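Local coordinates for protein putative mannose-1-phosphate guanylyl transferase (Thermus thermophilus, PDB 2CU2) that probably catalyses the transfer of a guanylyl group from GTP to mannose 1-phosphate, yielding GDP-mannose and pyrophosphate, at residues T3-A9 / E52-V58; E22-F28 / Q62-A66; L89-A93 / A211-L216; L122-L126 / G188-F192. All blocks are in the same frame, centred on the assembly; numbering follows the deposited sequence.

Contact 1. Residues T3-A9 / E52-V58; sequences TYALVMA and ERTLLAV
This is a parallel strand pair within the mixed sheet of the nucleotidyltransferase domain: the two strands of a beta-alpha-beta unit whose connection carries helix 37-45. Both run extended, with axes 4.6 Å apart at 18°. Ala-5 pairs with Thr-54, Leu-6 with Leu-55, Val-7 with Leu-56 and Met-8 with Ala-57. The hydrogen-bond ladder runs Ala-5 N to Arg-53 O (2.9 Å), Leu-55 N to Ala-5 O (2.6 Å), Val-7 N to Leu-55 O (2.7 Å), Ala-57 N to Val-7 O (2.9 Å) and Ala-9 N to Ala-57 O (2.8 Å). The backbones of Tyr-4, Leu-6 and Met-8 hydrogen-bond instead to strand 102-107. Leu-6 CD1 meets Leu-55 CB and Ala-57 CB, both at 4.0 Å, on the face toward helix 83-98; on the other face, with Ala-5 and Thr-54, Val-7 CG1 lies 3.8 Å from Leu-56 CD1. Arg-53 CB sits over the Tyr-4 ring, 4.1 Å from its centroid, a CH-pi contact. Backbone polarity is thus spent within the sheet, leaving both faces largely apolar.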
loop_
_atom_site.group_PDB
_atom_site.type_symbol
_atom_site.label_atom_id
_atom_site.label_comp_id
_atom_site.label_asym_id
_atom_site.label_seq_id
_atom_site.Cartn_x
_atom_site.Cartn_y
_atom_site.Cartn_z
ATOM N N THR A 3 -25.032 -3.313 -40.246
ATOM C CA THR A 3 -25.148 -3.327 -38.801
ATOM C C THR A 3 -24.279 -2.259 -38.149
ATOM O O THR A 3 -23.108 -2.093 -38.492
ATOM C CB THR A 3 -24.736 -4.695 -38.220
ATOM O OG1 THR A 3 -25.571 -5.722 -38.767
ATOM C CG2 THR A 3 -24.875 -4.691 -36.698
ATOM N N TYR A 4 -24.869 -1.519 -37.221
ATOM C CA TYR A 4 -24.130 -0.508 -36.487
ATOM C C TYR A 4 -23.949 -1.050 -35.077
ATOM O O TYR A 4 -24.717 -1.900 -34.628
ATOM C CB TYR A 4 -24.893 0.823 -36.455
ATOM C CG TYR A 4 -24.441 1.798 -37.523
ATOM C CD1 TYR A 4 -24.613 1.512 -38.881
ATOM C CD2 TYR A 4 -23.798 2.986 -37.179
ATOM C CE1 TYR A 4 -24.151 2.384 -39.865
ATOM C CE2 TYR A 4 -23.332 3.863 -38.157
ATOM C CZ TYR A 4 -23.511 3.554 -39.495
ATOM O OH TYR A 4 -23.036 4.414 -40.456
ATOM N N ALA A 5 -22.930 -0.568 -34.385
ATOM C CA ALA A 5 -22.668 -1.017 -33.033
ATOM C C ALA A 5 -22.555 0.181 -32.109
ATOM O O ALA A 5 -21.850 1.143 -32.414
ATOM C CB ALA A 5 -21.376 -1.835 -32.996
ATOM N N LEU A 6 -23.275 0.128 -30.993
ATOM C CA LEU A 6 -23.221 1.191 -30.003
ATOM C C LEU A 6 -22.431 0.650 -28.816
ATOM O O LEU A 6 -22.846 -0.317 -28.171
ATOM C CB LEU A 6 -24.620 1.593 -29.526
ATOM C CG LEU A 6 -24.583 2.580 -28.349
ATOM C CD1 LEU A 6 -24.116 3.946 -28.852
ATOM C CD2 LEU A 6 -25.952 2.699 -27.696
ATOM N N VAL A 7 -21.294 1.272 -28.539
ATOM C CA VAL A 7 -20.462 0.897 -27.403
ATOM C C VAL A 7 -20.602 1.902 -26.260
ATOM O O VAL A 7 -20.148 3.037 -26.324
ATOM C CB VAL A 7 -19.009 0.837 -27.873
ATOM C CG1 VAL A 7 -18.097 0.472 -26.703
ATOM C CG2 VAL A 7 -18.862 -0.206 -28.965
ATOM N N MET A 8 -21.295 1.457 -25.199
ATOM C CA MET A 8 -21.558 2.358 -24.086
ATOM C C MET A 8 -20.404 2.385 -23.083
ATOM O O MET A 8 -20.087 1.405 -22.421
ATOM C CB MET A 8 -22.844 1.899 -23.396
ATOM C CG MET A 8 -24.028 1.831 -24.364
ATOM S SD MET A 8 -25.575 1.460 -23.526
ATOM C CE MET A 8 -25.175 -0.212 -22.997
ATOM N N ALA A 9 -19.737 3.553 -23.021
ATOM C CA ALA A 9 -18.672 3.728 -22.041
ATOM C C ALA A 9 -19.142 4.602 -20.876
ATOM O O ALA A 9 -19.532 5.750 -21.039
ATOM C CB ALA A 9 -17.482 4.386 -22.741
ATOM N N GLU A 52 -15.896 2.125 -38.676
ATOM C CA GLU A 52 -16.734 3.136 -39.311
ATOM C C GLU A 52 -18.193 3.069 -38.853
ATOM O O GLU A 52 -18.886 4.075 -38.754
ATOM C CB GLU A 52 -16.647 2.955 -40.822
ATOM C CG GLU A 52 -15.231 2.617 -41.275
ATOM C CD GLU A 52 -15.184 1.186 -41.755
ATOM O OE1 GLU A 52 -16.186 0.712 -42.275
ATOM O OE2 GLU A 52 -14.148 0.547 -41.590
ATOM N N ARG A 53 -18.670 1.827 -38.610
ATOM C CA ARG A 53 -20.069 1.648 -38.213
ATOM C C ARG A 53 -20.225 1.473 -36.697
ATOM O O ARG A 53 -21.200 0.919 -36.204
ATOM C CB ARG A 53 -20.629 0.426 -38.947
ATOM C CG ARG A 53 -20.688 0.648 -40.460
ATOM C CD ARG A 53 -21.353 -0.513 -41.213
ATOM N NE ARG A 53 -21.624 -0.105 -42.597
ATOM C CZ ARG A 53 -22.056 -1.040 -43.464
ATOM N NH1 ARG A 53 -22.238 -2.290 -43.068
ATOM N NH2 ARG A 53 -22.299 -0.701 -44.737
ATOM N N THR A 54 -19.202 1.940 -35.952
ATOM C CA THR A 54 -19.252 1.816 -34.500
ATOM C C THR A 54 -19.414 3.176 -33.817
ATOM O O THR A 54 -18.742 4.145 -34.145
ATOM C CB THR A 54 -17.964 1.144 -34.028
ATOM O OG1 THR A 54 -17.868 -0.154 -34.619
ATOM C CG2 THR A 54 -17.983 0.997 -32.504
ATOM N N LEU A 55 -20.325 3.250 -32.853
ATOM C CA LEU A 55 -20.571 4.489 -32.124
ATOM C C LEU A 55 -20.132 4.323 -30.671
ATOM O O LEU A 55 -20.568 3.402 -29.979
ATOM C CB LEU A 55 -22.061 4.843 -32.184
ATOM C CG LEU A 55 -22.704 4.771 -33.580
ATOM C CD1 LEU A 55 -24.222 4.846 -33.460
ATOM C CD2 LEU A 55 -22.173 5.897 -34.458
ATOM N N LEU A 56 -19.264 5.214 -30.214
ATOM C CA LEU A 56 -18.776 5.158 -28.848
ATOM C C LEU A 56 -19.420 6.240 -27.994
ATOM O O LEU A 56 -19.055 7.409 -28.089
ATOM C CB LEU A 56 -17.258 5.320 -28.829
ATOM C CG LEU A 56 -16.627 5.395 -27.437
ATOM C CD1 LEU A 56 -16.866 4.087 -26.676
ATOM C CD2 LEU A 56 -15.147 5.670 -27.586
ATOM N N ALA A 57 -20.373 5.840 -27.156
ATOM C CA ALA A 57 -21.071 6.769 -26.277
ATOM C C ALA A 57 -20.328 6.979 -24.960
ATOM O O ALA A 57 -20.040 6.017 -24.231
ATOM C CB ALA A 57 -22.479 6.265 -25.998
ATOM N N VAL A 58 -20.013 8.241 -24.672
ATOM C CA VAL A 58 -19.365 8.673 -23.443
ATOM C C VAL A 58 -19.858 10.054 -23.012
ATOM O O VAL A 58 -20.440 10.810 -23.779
ATOM C CB VAL A 58 -17.856 8.709 -23.690
ATOM C CG1 VAL A 58 -17.379 7.351 -24.200
ATOM C CG2 VAL A 58 -17.530 9.768 -24.727
HETATM O O HOH W 1 -21.701 -3.696 -40.381
#

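Contact 2. Residues E22-F28 / Q62-A66; sequences EDRPKPF and QEAVA
The first backbone, 22-28, is a loop that extends through Arg-24 (phi/psi -138/89) and Pro-25 (-68/169), then tightens into a short 3-10 turn at 26-27, closed by Phe-28 N to Pro-25 O at 2.9 Å. The second begins with Gln-62 at the N-cap position and enters the short helix 63-66, where Ala-66 N bonds to Gln-62 O at 3.2 Å. The loop carries the Arg-Pro-Lys-Pro sequence of the signature loop of sugar-nucleotide nucleotidyltransferases, which in relatives borders the active site. Across the pair, Asp-23 CA lies 6.7 Å from Gln-62 CA. Next along, Arg-24 CA lies 7.2 Å from Val-65 CA.

Val-65, chi1 p, lies at the centre of the packing. Its CG1 stands over one face of the Phe-28 ring (chi1 m), 4.0 Å from the centroid and 7° off the normal, a CH-pi contact, while its CG2 lies 3.9 Å from Phe-28 CD1. Further along the ring, Phe-28 CZ reaches Ala-66 CB at 4.0 Å. On the N-terminal side of the helix, Pro-25 CG lies 3.4 Å from Gln-62 CG. Lys-26 takes no part; its NZ forms a salt bridge with Asp-109. Packing alone holds the pair: even where Glu-22 O and Gln-62 OE1 come within 3.4 Å, both are acceptors and do not bond.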
loop_
_atom_site.group_PDB
_atom_site.type_symbol
_atom_site.label_atom_id
_atom_site.label_comp_id
_atom_site.label_asym_id
_atom_site.label_seq_id
_atom_site.Cartn_x
_atom_site.Cartn_y
_atom_site.Cartn_z
ATOM N N GLU A 22 -11.388 10.684 -11.237
ATOM C CA GLU A 22 -12.460 11.576 -11.678
ATOM C C GLU A 22 -12.481 11.696 -13.203
ATOM O O GLU A 22 -13.513 11.595 -13.855
ATOM C CB GLU A 22 -12.254 12.966 -11.057
ATOM C CG GLU A 22 -13.565 13.587 -10.555
ATOM C CD GLU A 22 -14.243 14.332 -11.683
ATOM O OE1 GLU A 22 -14.695 13.684 -12.615
ATOM O OE2 GLU A 22 -14.390 15.548 -11.577
ATOM N N ASP A 23 -11.302 11.898 -13.778
ATOM C CA ASP A 23 -11.226 12.071 -15.223
ATOM C C ASP A 23 -10.894 10.752 -15.920
ATOM O O ASP A 23 -10.532 10.699 -17.088
ATOM C CB ASP A 23 -10.147 13.112 -15.526
ATOM C CG ASP A 23 -8.811 12.629 -14.982
ATOM O OD1 ASP A 23 -8.784 11.537 -14.413
ATOM O OD2 ASP A 23 -7.819 13.338 -15.135
ATOM N N ARG A 24 -10.990 9.663 -15.136
ATOM C CA ARG A 24 -10.718 8.345 -15.690
ATOM C C ARG A 24 -11.741 7.317 -15.204
ATOM O O ARG A 24 -11.579 6.680 -14.172
ATOM C CB ARG A 24 -9.313 7.927 -15.255
ATOM C CG ARG A 24 -8.520 7.280 -16.390
ATOM C CD ARG A 24 -8.107 8.299 -17.457
ATOM N NE ARG A 24 -6.647 8.361 -17.572
ATOM C CZ ARG A 24 -6.127 9.366 -18.299
ATOM N NH1 ARG A 24 -6.922 10.252 -18.874
ATOM N NH2 ARG A 24 -4.801 9.468 -18.432
ATOM N N PRO A 25 -12.840 7.215 -15.979
ATOM C CA PRO A 25 -13.909 6.270 -15.689
ATOM C C PRO A 25 -13.451 4.821 -15.875
ATOM O O PRO A 25 -12.376 4.535 -16.388
ATOM C CB PRO A 25 -15.076 6.580 -16.626
ATOM C CG PRO A 25 -14.757 7.880 -17.363
ATOM C CD PRO A 25 -13.171 7.976 -17.169
ATOM N N LYS A 26 -14.310 3.896 -15.408
ATOM C CA LYS A 26 -13.926 2.482 -15.346
ATOM C C LYS A 26 -13.345 1.963 -16.674
ATOM O O LYS A 26 -12.341 1.265 -16.713
ATOM C CB LYS A 26 -15.164 1.669 -14.966
ATOM C CG LYS A 26 -14.981 0.173 -15.233
ATOM C CD LYS A 26 -15.803 -0.691 -14.276
ATOM C CE LYS A 26 -16.072 -2.092 -14.835
ATOM N NZ LYS A 26 -17.278 -2.645 -14.221
ATOM N N PRO A 27 -14.039 2.282 -17.783
ATOM C CA PRO A 27 -13.691 1.735 -19.094
ATOM C C PRO A 27 -12.265 2.099 -19.520
ATOM O O PRO A 27 -11.703 1.536 -20.451
ATOM C CB PRO A 27 -14.696 2.281 -20.105
ATOM C CG PRO A 27 -15.846 2.923 -19.334
ATOM C CD PRO A 27 -15.178 3.175 -17.903
ATOM N N PHE A 28 -11.701 3.121 -18.851
ATOM C CA PHE A 28 -10.388 3.598 -19.270
ATOM C C PHE A 28 -9.247 3.184 -18.336
ATOM O O PHE A 28 -8.199 3.814 -18.268
ATOM C CB PHE A 28 -10.452 5.117 -19.438
ATOM C CG PHE A 28 -11.568 5.493 -20.366
ATOM C CD1 PHE A 28 -11.346 5.498 -21.738
ATOM C CD2 PHE A 28 -12.783 5.911 -19.851
ATOM C CE1 PHE A 28 -12.347 5.926 -22.596
ATOM C CE2 PHE A 28 -13.783 6.339 -20.718
ATOM C CZ PHE A 28 -13.571 6.347 -22.090
ATOM N N GLN A 62 -15.975 13.713 -20.695
ATOM C CA GLN A 62 -14.950 12.675 -20.811
ATOM C C GLN A 62 -14.384 12.576 -22.230
ATOM O O GLN A 62 -13.705 11.626 -22.596
ATOM C CB GLN A 62 -15.566 11.329 -20.400
ATOM C CG GLN A 62 -14.835 10.682 -19.223
ATOM C CD GLN A 62 -15.393 11.219 -17.925
ATOM O OE1 GLN A 62 -14.687 11.635 -17.021
ATOM N NE2 GLN A 62 -16.740 11.186 -17.855
ATOM N N GLU A 63 -14.711 13.584 -23.058
ATOM C CA GLU A 63 -14.255 13.548 -24.441
ATOM C C GLU A 63 -12.735 13.396 -24.541
ATOM O O GLU A 63 -12.200 12.748 -25.431
ATOM C CB GLU A 63 -14.691 14.845 -25.122
ATOM C CG GLU A 63 -14.466 14.797 -26.632
ATOM C CD GLU A 63 -14.968 16.076 -27.258
ATOM O OE1 GLU A 63 -14.962 16.171 -28.477
ATOM O OE2 GLU A 63 -15.359 16.976 -26.517
ATOM N N ALA A 64 -12.032 14.062 -23.606
ATOM C CA ALA A 64 -10.573 14.059 -23.661
ATOM C C ALA A 64 -9.996 12.639 -23.649
ATOM O O ALA A 64 -9.264 12.228 -24.542
ATOM C CB ALA A 64 -10.050 14.843 -22.458
ATOM N N VAL A 65 -10.321 11.880 -22.608
ATOM C CA VAL A 65 -9.788 10.526 -22.459
ATOM C C VAL A 65 -10.330 9.551 -23.519
ATOM O O VAL A 65 -9.743 8.517 -23.806
ATOM C CB VAL A 65 -10.112 10.021 -21.052
ATOM C CG1 VAL A 65 -11.615 9.793 -20.904
ATOM C CG2 VAL A 65 -9.380 8.718 -20.784
ATOM N N ALA A 66 -11.502 9.890 -24.087
ATOM C CA ALA A 66 -12.116 8.976 -25.040
ATOM C C ALA A 66 -11.645 9.215 -26.478
ATOM O O ALA A 66 -11.631 8.317 -27.314
ATOM C CB ALA A 66 -13.636 9.144 -24.952
#

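Contact 3. Residues L89-A93 / A211-L216; sequences LLGVA and ALERLL
Two helices pack here on the flank of the nucleotidyltransferase domain: 89-93, within helix 83-98, against 211-216, the C-terminal end of helix 206-216. Their axes approach to 10.0 Å and cross at -44°, with both helices running broadly the same way. Backbone bonding stays inside each helix, for instance Ala-93 N to Leu-89 O (3.0 Å).

The side chains that meet across the pair are all apolar. Leu-89 (chi1 t, chi2 p) reaches across with CD1 3.5 Å from Leu-212 CB, while its CD2 lies 3.9 Å from Ala-211 CB and 4.1 Å from Leu-215 CD1. In return Leu-212, likewise t and p, sends CD2 to 3.9 Å from Val-92 CG1 and CD1 to 4.0 Å from Ala-93 CB; the backbones come closest at Ala-93 and Leu-212, CA to CA 6.4 Å. Leu-90 and Ala-211 also touch helix 221-226, and Leu-89 and Leu-212 touch helix 194-204. At the exposed end, Leu-216 CD2 lies against Ala-93 O at 3.7 Å.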
loop_
_atom_site.group_PDB
_atom_site.type_symbol
_atom_site.label_atom_id
_atom_site.label_comp_id
_atom_site.label_asym_id
_atom_site.label_seq_id
_atom_site.Cartn_x
_atom_site.Cartn_y
_atom_site.Cartn_z
ATOM N N LEU A 89 -30.984 5.577 -26.793
ATOM C CA LEU A 89 -31.778 6.535 -27.558
ATOM C C LEU A 89 -30.903 7.175 -28.636
ATOM O O LEU A 89 -31.279 7.225 -29.802
ATOM C CB LEU A 89 -32.327 7.625 -26.634
ATOM C CG LEU A 89 -32.799 8.917 -27.314
ATOM C CD1 LEU A 89 -34.013 8.629 -28.180
ATOM C CD2 LEU A 89 -33.129 9.963 -26.250
ATOM N N LEU A 90 -29.733 7.655 -28.237
ATOM C CA LEU A 90 -28.820 8.305 -29.168
ATOM C C LEU A 90 -28.350 7.336 -30.256
ATOM O O LEU A 90 -28.205 7.679 -31.421
ATOM C CB LEU A 90 -27.616 8.815 -28.377
ATOM C CG LEU A 90 -28.012 9.789 -27.266
ATOM C CD1 LEU A 90 -26.800 10.488 -26.643
ATOM C CD2 LEU A 90 -28.937 10.900 -27.761
ATOM N N GLY A 91 -28.065 6.093 -29.826
ATOM C CA GLY A 91 -27.604 5.092 -30.777
ATOM C C GLY A 91 -28.657 4.811 -31.850
ATOM O O GLY A 91 -28.360 4.621 -33.021
ATOM N N VAL A 92 -29.924 4.748 -31.401
ATOM C CA VAL A 92 -31.005 4.472 -32.339
ATOM C C VAL A 92 -31.178 5.613 -33.342
ATOM O O VAL A 92 -31.418 5.413 -34.525
ATOM C CB VAL A 92 -32.295 4.275 -31.539
ATOM C CG1 VAL A 92 -33.486 4.168 -32.488
ATOM C CG2 VAL A 92 -32.202 3.005 -30.712
ATOM N N ALA A 93 -31.088 6.849 -32.816
ATOM C CA ALA A 93 -31.212 8.010 -33.687
ATOM C C ALA A 93 -30.222 7.942 -34.850
ATOM O O ALA A 93 -30.539 8.219 -35.998
ATOM C CB ALA A 93 -30.948 9.265 -32.854
ATOM N N ALA A 211 -38.646 11.917 -27.365
ATOM C CA ALA A 211 -37.309 12.473 -27.527
ATOM C C ALA A 211 -36.687 12.052 -28.859
ATOM O O ALA A 211 -36.062 12.831 -29.565
ATOM C CB ALA A 211 -36.442 11.991 -26.359
ATOM N N LEU A 212 -36.851 10.753 -29.172
ATOM C CA LEU A 212 -36.304 10.226 -30.419
ATOM C C LEU A 212 -36.878 10.945 -31.648
ATOM O O LEU A 212 -36.178 11.270 -32.600
ATOM C CB LEU A 212 -36.633 8.733 -30.482
ATOM C CG LEU A 212 -36.281 8.100 -31.836
ATOM C CD1 LEU A 212 -34.821 8.301 -32.241
ATOM C CD2 LEU A 212 -36.504 6.593 -31.869
ATOM N N GLU A 213 -38.217 11.153 -31.625
ATOM C CA GLU A 213 -38.848 11.847 -32.749
ATOM C C GLU A 213 -38.280 13.263 -32.921
ATOM O O GLU A 213 -38.000 13.726 -34.018
ATOM C CB GLU A 213 -40.370 11.925 -32.532
ATOM C CG GLU A 213 -41.111 10.605 -32.772
ATOM C CD GLU A 213 -41.188 10.294 -34.256
ATOM O OE1 GLU A 213 -41.584 11.151 -35.027
ATOM O OE2 GLU A 213 -40.921 9.149 -34.615
ATOM N N ARG A 214 -38.148 13.973 -31.781
ATOM C CA ARG A 214 -37.706 15.358 -31.861
ATOM C C ARG A 214 -36.241 15.467 -32.297
ATOM O O ARG A 214 -35.831 16.403 -32.972
ATOM C CB ARG A 214 -37.895 15.997 -30.485
ATOM C CG ARG A 214 -39.372 16.169 -30.128
ATOM C CD ARG A 214 -39.587 17.275 -29.089
ATOM N NE ARG A 214 -39.140 16.830 -27.768
ATOM C CZ ARG A 214 -38.122 17.507 -27.201
ATOM N NH1 ARG A 214 -37.575 18.530 -27.832
ATOM N NH2 ARG A 214 -37.667 17.133 -26.003
ATOM N N LEU A 215 -35.432 14.490 -31.853
ATOM C CA LEU A 215 -34.023 14.508 -32.233
ATOM C C LEU A 215 -33.854 14.401 -33.749
ATOM O O LEU A 215 -33.114 15.140 -34.385
ATOM C CB LEU A 215 -33.323 13.338 -31.540
ATOM C CG LEU A 215 -32.955 13.658 -30.090
ATOM C CD1 LEU A 215 -32.352 12.457 -29.359
ATOM C CD2 LEU A 215 -31.932 14.790 -29.977
ATOM N N LEU A 216 -34.557 13.411 -34.327
ATOM C CA LEU A 216 -34.516 13.242 -35.773
ATOM C C LEU A 216 -35.066 14.477 -36.494
ATOM O O LEU A 216 -34.750 14.763 -37.645
ATOM C CB LEU A 216 -35.369 12.020 -36.125
ATOM C CG LEU A 216 -34.734 10.702 -35.676
ATOM C CD1 LEU A 216 -35.718 9.531 -35.739
ATOM C CD2 LEU A 216 -33.537 10.302 -36.536
#

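Contact 4. Residues L122-L126 / G188-F192; sequences LATML and GVFAF
Helix 115-128 lies on the sheet here, its residues 122-126 over strand residues 189-192; the short axes come within 8.1 Å at 34°. Starting at Gly-188, the chain turns a corner with phi/psi 86/3; a CB at these angles would jam against the preceding carbonyl oxygen. Val-189, chi1 t, points toward the helix: its CG1 meets Leu-122 CD2 at 3.3 Å and the CE of Met-125 (m, t, p) at 3.8 Å. Phe-190 turns away, so the helix meets its backbone, with Met-125 CE 3.5 Å from Phe-190 C. Ala-191 points back toward the helix, its CB 3.7 Å from Met-125 CE and 4.3 Å from Leu-126 CD2; the nearest CA atoms, Leu-126 and Ala-191, stand 5.8 Å apart. This is apolar helix-on-sheet packing of an alpha/beta fold. Strand 184-192 pairs antiparallel with 102-107 and 134-139; Leu-122 and Leu-126 touch Leu-104 of the former, Met-125 touches Val-135 and Leu-137 of the latter, and Phe-190 packs on helix 233-238.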
loop_
_atom_site.group_PDB
_atom_site.type_symbol
_atom_site.label_atom_id
_atom_site.label_comp_id
_atom_site.label_asym_id
_atom_site.label_seq_id
_atom_site.Cartn_x
_atom_site.Cartn_y
_atom_site.Cartn_z
ATOM N N LEU A 122 -22.593 -12.833 -30.749
ATOM C CA LEU A 122 -23.178 -11.601 -31.272
ATOM C C LEU A 122 -23.731 -11.814 -32.678
ATOM O O LEU A 122 -24.797 -11.297 -33.016
ATOM C CB LEU A 122 -22.140 -10.479 -31.298
ATOM C CG LEU A 122 -21.841 -9.797 -29.960
ATOM C CD1 LEU A 122 -20.882 -8.627 -30.173
ATOM C CD2 LEU A 122 -23.130 -9.301 -29.357
ATOM N N ALA A 123 -22.998 -12.567 -33.497
ATOM C CA ALA A 123 -23.438 -12.854 -34.861
ATOM C C ALA A 123 -24.792 -13.541 -34.790
ATOM O O ALA A 123 -25.712 -13.222 -35.550
ATOM C CB ALA A 123 -22.427 -13.755 -35.569
ATOM N N THR A 124 -24.915 -14.483 -33.861
ATOM C CA THR A 124 -26.166 -15.208 -33.698
ATOM C C THR A 124 -27.286 -14.297 -33.209
ATOM O O THR A 124 -28.448 -14.488 -33.561
ATOM C CB THR A 124 -25.986 -16.383 -32.730
ATOM O OG1 THR A 124 -25.029 -17.295 -33.285
ATOM C CG2 THR A 124 -27.299 -17.109 -32.513
ATOM N N MET A 125 -26.938 -13.295 -32.408
ATOM C CA MET A 125 -27.939 -12.360 -31.904
ATOM C C MET A 125 -28.491 -11.521 -33.054
ATOM O O MET A 125 -29.688 -11.254 -33.120
ATOM C CB MET A 125 -27.327 -11.455 -30.832
ATOM C CG MET A 125 -27.263 -12.099 -29.445
ATOM S SD MET A 125 -26.466 -11.044 -28.204
ATOM C CE MET A 125 -27.520 -9.586 -28.269
ATOM N N LEU A 126 -27.613 -11.113 -33.963
ATOM C CA LEU A 126 -28.030 -10.321 -35.113
ATOM C C LEU A 126 -29.063 -11.094 -35.937
ATOM O O LEU A 126 -30.076 -10.534 -36.360
ATOM C CB LEU A 126 -26.818 -9.974 -35.980
ATOM C CG LEU A 126 -25.777 -9.090 -35.293
ATOM C CD1 LEU A 126 -24.536 -8.954 -36.173
ATOM C CD2 LEU A 126 -26.390 -7.723 -35.004
ATOM N N GLY A 188 -25.916 -7.829 -20.706
ATOM C CA GLY A 188 -25.747 -6.401 -20.961
ATOM C C GLY A 188 -25.632 -6.084 -22.458
ATOM O O GLY A 188 -25.395 -4.955 -22.868
ATOM N N VAL A 189 -25.768 -7.136 -23.288
ATOM C CA VAL A 189 -25.677 -6.925 -24.732
ATOM C C VAL A 189 -27.022 -7.160 -25.426
ATOM O O VAL A 189 -27.794 -8.043 -25.077
ATOM C CB VAL A 189 -24.625 -7.881 -25.294
ATOM C CG1 VAL A 189 -24.526 -7.716 -26.808
ATOM C CG2 VAL A 189 -23.276 -7.585 -24.669
ATOM N N PHE A 190 -27.304 -6.302 -26.425
ATOM C CA PHE A 190 -28.596 -6.393 -27.100
ATOM C C PHE A 190 -28.463 -6.215 -28.616
ATOM O O PHE A 190 -27.557 -5.560 -29.114
ATOM C CB PHE A 190 -29.512 -5.310 -26.528
ATOM C CG PHE A 190 -29.613 -5.463 -25.039
ATOM C CD1 PHE A 190 -28.832 -4.664 -24.212
ATOM C CD2 PHE A 190 -30.493 -6.384 -24.494
ATOM C CE1 PHE A 190 -28.938 -4.788 -22.834
ATOM C CE2 PHE A 190 -30.594 -6.500 -23.110
ATOM C CZ PHE A 190 -29.820 -5.704 -22.277
ATOM N N ALA A 191 -29.397 -6.863 -29.337
ATOM C CA ALA A 191 -29.408 -6.749 -30.790
ATOM C C ALA A 191 -30.838 -6.636 -31.321
ATOM O O ALA A 191 -31.715 -7.418 -30.981
ATOM C CB ALA A 191 -28.736 -7.993 -31.371
ATOM N N PHE A 192 -31.055 -5.584 -32.130
ATOM C CA PHE A 192 -32.381 -5.368 -32.693
ATOM C C PHE A 192 -32.318 -4.425 -33.893
ATOM O O PHE A 192 -31.375 -3.670 -34.079
ATOM C CB PHE A 192 -33.261 -4.747 -31.607
ATOM C CG PHE A 192 -32.543 -3.594 -30.962
ATOM C CD1 PHE A 192 -32.595 -2.333 -31.545
ATOM C CD2 PHE A 192 -31.848 -3.790 -29.779
ATOM C CE1 PHE A 192 -31.950 -1.265 -30.936
ATOM C CE2 PHE A 192 -31.205 -2.715 -29.174
ATOM C CZ PHE A 192 -31.253 -1.450 -29.748
#

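From the N terminus, strand 3-8 leads into the signature loop, and contact 1 closes the first excursion when 52-58 returns beside it. Contact 2 crosses it: 22-28 lies within that excursion, whereas 62-66 follows just after strand 54-59. The two touch at Val-58 with Ala-66 and at Ala-9 with Pro-27. Contact 3 opens later and closes the longest loop, from 89-93 to 211-216; contact 4 opens and closes within it. Leu-6 and Leu-55 of contact 1 meet Gly-91, while Thr-3 touches Leu-126, so the first strand pair links contacts 3 and 4. These two also touch directly, Val-92 to Phe-192. Contact 2 stays clear of both.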